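Local coordinates for protein diaminopimelate decarboxylase (Psychromonas ingrahamii, PDB 4XG1) that probably catalyses the decarboxylation of meso-diaminopimelate to L-lysine, the last step of lysine biosynthesis, with pyridoxal 5'-phosphate as cofactor, at residues H41-D46 with A73-G78; G85-V90 with L116-M121. One frame throughout, in Å; residues are numbered along the deposited sequence.

Contact 1. Residues H41-D46 with A73-G78; sequences HWQAFD and ARMGSG
Trp42, on helix 35-49, lays one face of its indole against Met75 and Ser77, which follow the end of helix 66-74. Its CG stands anti to the backbone N (chi1 -175°), and this carries the ring away from its own helix toward the turn. Beginning at CB, the first neighbour is the Met75 methyl, with CB to CE at 3.6 Å. The same CE lies 3.3 Å above the indole plane, offset toward the rim, and meets CG, CD2 and CE3 in turn. At the far end of the six-membered ring, CH2 comes 3.6 Å from the carbonyl O of Met75, while CZ2 and CE2 rest on CB of Ser77. On the pyrrole side NE1 lies 3.0 Å from Ser77 OG, an oblique approach; that hydroxyl is hydrogen-bonded to the carbonyl of Ile56 on strand 54-59.

The bend of Met75 at chi3 (-57°) folds its methyl back over the indole. Its sulfur makes an oblique Met-aromatic contact, SD standing 4.9 Å from the centroid of the six-membered ring of Trp42 and 43° off the normal. Gln43 crosses Met75 at about a right angle beside the sulfur.

Gly76 takes a positive phi in a Schellman motif that ends helix 66-74, with Gly76 N to Ala73 O at 3.1 Å, and turns the chain into strand 78-81. Ile56, Met72 and Ile279 also touch Trp42. The arrangement is helix-to-turn packing on the outside of a TIM barrel, where an aromatic side chain covers the passage from a helix into the next parallel strand.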
loop_
_atom_site.group_PDB
_atom_site.type_symbol
_atom_site.label_atom_id
_atom_site.label_comp_id
_atom_site.label_asym_id
_atom_site.label_seq_id
_atom_site.Cartn_x
_atom_site.Cartn_y
_atom_site.Cartn_z
ATOM N N HIS B 41 -6.503 23.060 12.452
ATOM C CA HIS B 41 -5.380 23.054 11.510
ATOM C C HIS B 41 -5.747 23.659 10.167
ATOM O O HIS B 41 -4.936 24.344 9.573
ATOM C CB HIS B 41 -4.789 21.661 11.342
ATOM C CG HIS B 41 -3.899 21.242 12.471
ATOM N ND1 HIS B 41 -3.449 19.953 12.610
ATOM C CD2 HIS B 41 -3.394 21.929 13.529
ATOM C CE1 HIS B 41 -2.679 19.866 13.686
ATOM N NE2 HIS B 41 -2.642 21.049 14.273
ATOM N N TRP B 42 -6.975 23.467 9.712
ATOM C CA TRP B 42 -7.397 24.074 8.456
ATOM C C TRP B 42 -7.512 25.585 8.638
ATOM O O TRP B 42 -7.139 26.351 7.770
ATOM C CB TRP B 42 -8.735 23.518 7.997
ATOM C CG TRP B 42 -9.152 24.031 6.651
ATOM C CD1 TRP B 42 -8.911 23.458 5.444
ATOM C CD2 TRP B 42 -9.897 25.225 6.381
ATOM N NE1 TRP B 42 -9.477 24.209 4.425
ATOM C CE2 TRP B 42 -10.080 25.301 4.990
ATOM C CE3 TRP B 42 -10.432 26.239 7.193
ATOM C CZ2 TRP B 42 -10.764 26.329 4.403
ATOM C CZ3 TRP B 42 -11.113 27.260 6.606
ATOM C CH2 TRP B 42 -11.290 27.298 5.235
ATOM N N GLN B 43 -8.083 26.003 9.768
ATOM C CA GLN B 43 -8.273 27.427 10.084
ATOM C C GLN B 43 -6.953 28.165 10.259
ATOM O O GLN B 43 -6.799 29.252 9.726
ATOM C CB GLN B 43 -9.152 27.602 11.326
ATOM C CG GLN B 43 -10.601 27.837 10.941
ATOM C CD GLN B 43 -11.572 27.219 11.910
ATOM O OE1 GLN B 43 -11.181 26.746 12.997
ATOM N NE2 GLN B 43 -12.857 27.281 11.565
ATOM N N ALA B 44 -6.012 27.558 10.979
ATOM C CA ALA B 44 -4.665 28.109 11.098
ATOM C C ALA B 44 -4.151 28.545 9.746
ATOM O O ALA B 44 -3.644 29.654 9.636
ATOM C CB ALA B 44 -3.720 27.114 11.709
ATOM N N PHE B 45 -4.378 27.741 8.711
ATOM C CA PHE B 45 -4.005 28.126 7.359
ATOM C C PHE B 45 -4.878 29.239 6.770
ATOM O O PHE B 45 -4.394 30.164 6.118
ATOM C CB PHE B 45 -4.137 26.927 6.391
ATOM C CG PHE B 45 -2.886 26.084 6.244
ATOM C CD1 PHE B 45 -1.879 26.504 5.433
ATOM C CD2 PHE B 45 -2.754 24.865 6.902
ATOM C CE1 PHE B 45 -0.728 25.760 5.287
ATOM C CE2 PHE B 45 -1.605 24.115 6.776
ATOM C CZ PHE B 45 -0.583 24.574 5.950
ATOM N N ASP B 46 -6.190 29.099 6.925
ATOM C CA ASP B 46 -7.129 30.000 6.288
ATOM C C ASP B 46 -7.049 31.409 6.877
ATOM O O ASP B 46 -6.922 32.391 6.152
ATOM C CB ASP B 46 -8.529 29.475 6.462
ATOM C CG ASP B 46 -9.545 30.267 5.682
ATOM O OD1 ASP B 46 -9.410 30.336 4.436
ATOM O OD2 ASP B 46 -10.491 30.778 6.346
ATOM N N ALA B 73 -15.539 20.776 3.775
ATOM C CA ALA B 73 -16.561 21.332 2.897
ATOM C C ALA B 73 -17.470 22.333 3.659
ATOM O O ALA B 73 -17.834 23.378 3.129
ATOM C CB ALA B 73 -17.387 20.241 2.283
ATOM N N ARG B 74 -17.758 22.032 4.917
ATOM C CA ARG B 74 -18.549 22.903 5.767
ATOM C C ARG B 74 -17.854 24.218 6.059
ATOM O O ARG B 74 -18.517 25.269 6.134
ATOM C CB ARG B 74 -18.892 22.226 7.094
ATOM C CG ARG B 74 -19.973 21.186 6.935
ATOM C CD ARG B 74 -20.198 20.376 8.181
ATOM N NE ARG B 74 -20.522 21.252 9.288
ATOM C CZ ARG B 74 -21.732 21.783 9.473
ATOM N NH1 ARG B 74 -22.759 21.532 8.626
ATOM N NH2 ARG B 74 -21.916 22.559 10.530
ATOM N N MET B 75 -16.542 24.169 6.250
ATOM C CA MET B 75 -15.805 25.382 6.492
ATOM C C MET B 75 -15.554 26.163 5.219
ATOM O O MET B 75 -14.871 27.181 5.262
ATOM C CB MET B 75 -14.512 25.070 7.195
ATOM C CG MET B 75 -14.722 24.504 8.569
ATOM S SD MET B 75 -13.164 24.192 9.412
ATOM C CE MET B 75 -12.351 23.097 8.238
ATOM N N GLY B 76 -16.067 25.695 4.091
ATOM C CA GLY B 76 -15.917 26.396 2.818
ATOM C C GLY B 76 -14.637 26.116 2.045
ATOM O O GLY B 76 -14.387 26.753 0.988
ATOM N N SER B 77 -13.903 25.080 2.466
ATOM C CA SER B 77 -12.691 24.672 1.801
ATOM C C SER B 77 -12.812 24.259 0.366
ATOM O O SER B 77 -13.840 23.787 -0.109
ATOM C CB SER B 77 -12.060 23.499 2.532
ATOM O OG SER B 77 -10.806 23.151 1.950
ATOM N N GLY B 78 -11.716 24.465 -0.347
ATOM C CA GLY B 78 -11.531 23.868 -1.666
ATOM C C GLY B 78 -10.781 22.544 -1.475
ATOM O O GLY B 78 -10.427 22.169 -0.353
#

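Contact 2. Residues G85-V90 with L116-M121. With SCN (thiocyanate ion), chain E.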
loop_
_atom_site.group_PDB
_atom_site.type_symbol
_atom_site.label_atom_id
_atom_site.label_comp_id
_atom_site.label_asym_id
_atom_site.label_seq_id
_atom_site.Cartn_x
_atom_site.Cartn_y
_atom_site.Cartn_z
ATOM N N GLY B 85 -11.806 9.232 -8.712
ATOM C CA GLY B 85 -12.227 8.667 -7.442
ATOM C C GLY B 85 -12.289 9.768 -6.423
ATOM O O GLY B 85 -13.241 9.833 -5.626
ATOM N N GLU B 86 -11.267 10.639 -6.421
ATOM C CA GLU B 86 -11.223 11.738 -5.445
ATOM C C GLU B 86 -12.266 12.773 -5.770
ATOM O O GLU B 86 -12.872 13.336 -4.869
ATOM C CB GLU B 86 -9.824 12.347 -5.313
ATOM C CG GLU B 86 -8.857 11.391 -4.610
ATOM C CD GLU B 86 -7.534 12.015 -4.208
ATOM O OE1 GLU B 86 -7.231 13.141 -4.671
ATOM O OE2 GLU B 86 -6.779 11.389 -3.424
ATOM N N LEU B 87 -12.478 13.019 -7.046
ATOM C CA LEU B 87 -13.517 13.938 -7.466
ATOM C C LEU B 87 -14.859 13.502 -6.888
ATOM O O LEU B 87 -15.567 14.310 -6.281
ATOM C CB LEU B 87 -13.611 13.990 -8.992
ATOM C CG LEU B 87 -14.806 14.746 -9.599
ATOM C CD1 LEU B 87 -14.817 16.200 -9.175
ATOM C CD2 LEU B 87 -14.795 14.656 -11.110
ATOM N N MET B 88 -15.187 12.221 -7.059
ATOM C CA MET B 88 -16.481 11.689 -6.573
ATOM C C MET B 88 -16.559 11.683 -5.067
ATOM O O MET B 88 -17.618 11.914 -4.504
ATOM C CB MET B 88 -16.741 10.292 -7.139
ATOM C CG MET B 88 -16.859 10.269 -8.675
ATOM S SD MET B 88 -18.021 11.537 -9.273
ATOM C CE MET B 88 -17.219 12.097 -10.769
ATOM N N ARG B 89 -15.448 11.432 -4.405
ATOM C CA ARG B 89 -15.429 11.491 -2.956
ATOM C C ARG B 89 -15.794 12.889 -2.489
ATOM O O ARG B 89 -16.630 13.071 -1.619
ATOM C CB ARG B 89 -14.046 11.131 -2.391
ATOM C CG ARG B 89 -13.805 9.644 -2.216
ATOM C CD ARG B 89 -12.423 9.350 -1.639
ATOM N NE ARG B 89 -12.295 7.968 -1.218
ATOM C CZ ARG B 89 -12.845 7.456 -0.120
ATOM N NH1 ARG B 89 -13.534 8.216 0.743
ATOM N NH2 ARG B 89 -12.724 6.166 0.154
ATOM N N VAL B 90 -15.170 13.888 -3.092
ATOM C CA VAL B 90 -15.433 15.262 -2.702
ATOM C C VAL B 90 -16.884 15.707 -2.958
ATOM O O VAL B 90 -17.491 16.362 -2.131
ATOM C CB VAL B 90 -14.485 16.212 -3.419
ATOM C CG1 VAL B 90 -15.003 17.653 -3.315
ATOM C CG2 VAL B 90 -13.108 16.122 -2.793
ATOM N N LEU B 116 -14.460 18.086 -16.122
ATOM C CA LEU B 116 -15.033 19.145 -16.947
ATOM C C LEU B 116 -16.532 19.223 -16.742
ATOM O O LEU B 116 -17.055 20.289 -16.412
ATOM C CB LEU B 116 -14.702 18.922 -18.439
ATOM C CG LEU B 116 -13.284 19.361 -18.824
ATOM C CD1 LEU B 116 -12.922 18.965 -20.239
ATOM C CD2 LEU B 116 -13.133 20.859 -18.654
ATOM N N GLN B 117 -17.200 18.070 -16.809
ATOM C CA GLN B 117 -18.649 18.042 -16.588
ATOM C C GLN B 117 -19.044 18.451 -15.177
ATOM O O GLN B 117 -20.142 18.898 -14.964
ATOM C CB GLN B 117 -19.226 16.682 -16.935
ATOM C CG GLN B 117 -19.120 16.398 -18.417
ATOM C CD GLN B 117 -19.401 14.961 -18.792
ATOM O OE1 GLN B 117 -18.474 14.194 -19.073
ATOM N NE2 GLN B 117 -20.663 14.574 -18.782
ATOM N N ALA B 118 -18.146 18.334 -14.213
ATOM C CA ALA B 118 -18.423 18.824 -12.864
ATOM C C ALA B 118 -18.003 20.261 -12.699
ATOM O O ALA B 118 -18.236 20.868 -11.645
ATOM C CB ALA B 118 -17.707 17.973 -11.846
ATOM N N ASN B 119 -17.354 20.813 -13.734
ATOM C CA ASN B 119 -17.062 22.244 -13.797
ATOM C C ASN B 119 -16.092 22.694 -12.699
ATOM O O ASN B 119 -16.342 23.660 -11.948
ATOM C CB ASN B 119 -18.384 23.015 -13.729
ATOM C CG ASN B 119 -18.212 24.490 -13.923
ATOM O OD1 ASN B 119 -17.542 24.924 -14.853
ATOM N ND2 ASN B 119 -18.804 25.284 -13.021
ATOM N N ILE B 120 -14.950 22.001 -12.631
ATOM C CA ILE B 120 -13.928 22.316 -11.613
ATOM C C ILE B 120 -13.205 23.595 -11.942
ATOM O O ILE B 120 -13.173 23.993 -13.086
ATOM C CB ILE B 120 -12.889 21.200 -11.428
ATOM C CG1 ILE B 120 -12.168 20.885 -12.731
ATOM C CG2 ILE B 120 -13.565 19.936 -10.923
ATOM C CD1 ILE B 120 -10.817 20.249 -12.496
ATOM N N MET B 121 -12.606 24.195 -10.918
ATOM C CA MET B 121 -11.808 25.399 -11.041
ATOM C C MET B 121 -10.625 25.312 -12.027
ATOM O O MET B 121 -10.434 26.231 -12.803
ATOM C CB MET B 121 -11.246 25.803 -9.686
ATOM C CG MET B 121 -10.566 27.156 -9.671
ATOM S SD MET B 121 -10.061 27.638 -7.996
ATOM C CE MET B 121 -11.623 28.080 -7.290
HETATM S S SCN E . -8.538 6.211 -0.288
HETATM C C SCN E . -9.573 5.623 -1.204
HETATM N N SCN E . -10.363 5.181 -1.926
#
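In the outer layer of the TIM barrel, helix 84-92 meets the turn that leads from helix 109-117 into strand 122-125, and the junction is a small, buried apolar contact centred on Leu87. One methyl of this leucine does the touching. CD1 of Leu87 lies 4.3 Å from CB of Ala118 and equally 4.3 Å from CG2 of Ile120, so a single branch faces both residues of the turn. With CG anti to the backbone N (chi1 171°), the leucine reaches outward from its helix. The spacing is that of loose van der Waals packing, and no hydrogen bond joins the two segments.

Ala118 and Ile120 both direct CB toward the helix, although Asn119 lies between them. Asn119 adopts a positive phi (65°) in a Schellman motif, its N bonded to Leu116 O at 2.7 Å, and the chain turns there. Ile100 of strand 100-102 touches both Leu87 and Ile120, so the strand forms the floor under the contact, and Ile81 also packs on Leu87.

Arg89 extends in another direction from the helix. A thiocyanate ion, probably from the crystallisation liquor, sits at the edge of its guanidinium, near the plane. Two weak hydrogen bonds hold the ion's N, one from NH2 of Arg89 at 3.3 Å and one from its NE at 3.5 Å. NH1 of Arg89 forms a salt bridge with Glu416 of the second subunit, and Trp413 of that subunit packs on the arginine. Helix 84-92 therefore joins two settings, apolar helix-to-turn packing around an alpha/beta barrel at Leu87 and the interface of the homodimer at Arg89.

From the N terminus, the chain runs through helix 35-49, then strand 54-59 and helix 66-74, and contact 1 closes this first loop of 26 intervening residues at the start of strand 78-81. Helix 84-92 follows and opens contact 2, which closes after strand 100-102 and helix 109-117, ahead of strand 122-125. The two loops are thus in series, neither nesting nor crossing. The contact centres are 19 Å apart; the nearest atoms of contacts 1 and 2 are about 6 Å apart, without touching. Contact 1 ties the helix before strand 54-59 to the entry of strand 78-81; contact 2 does likewise two strands further round the barrel, with helix 84-92 also facing the second subunit.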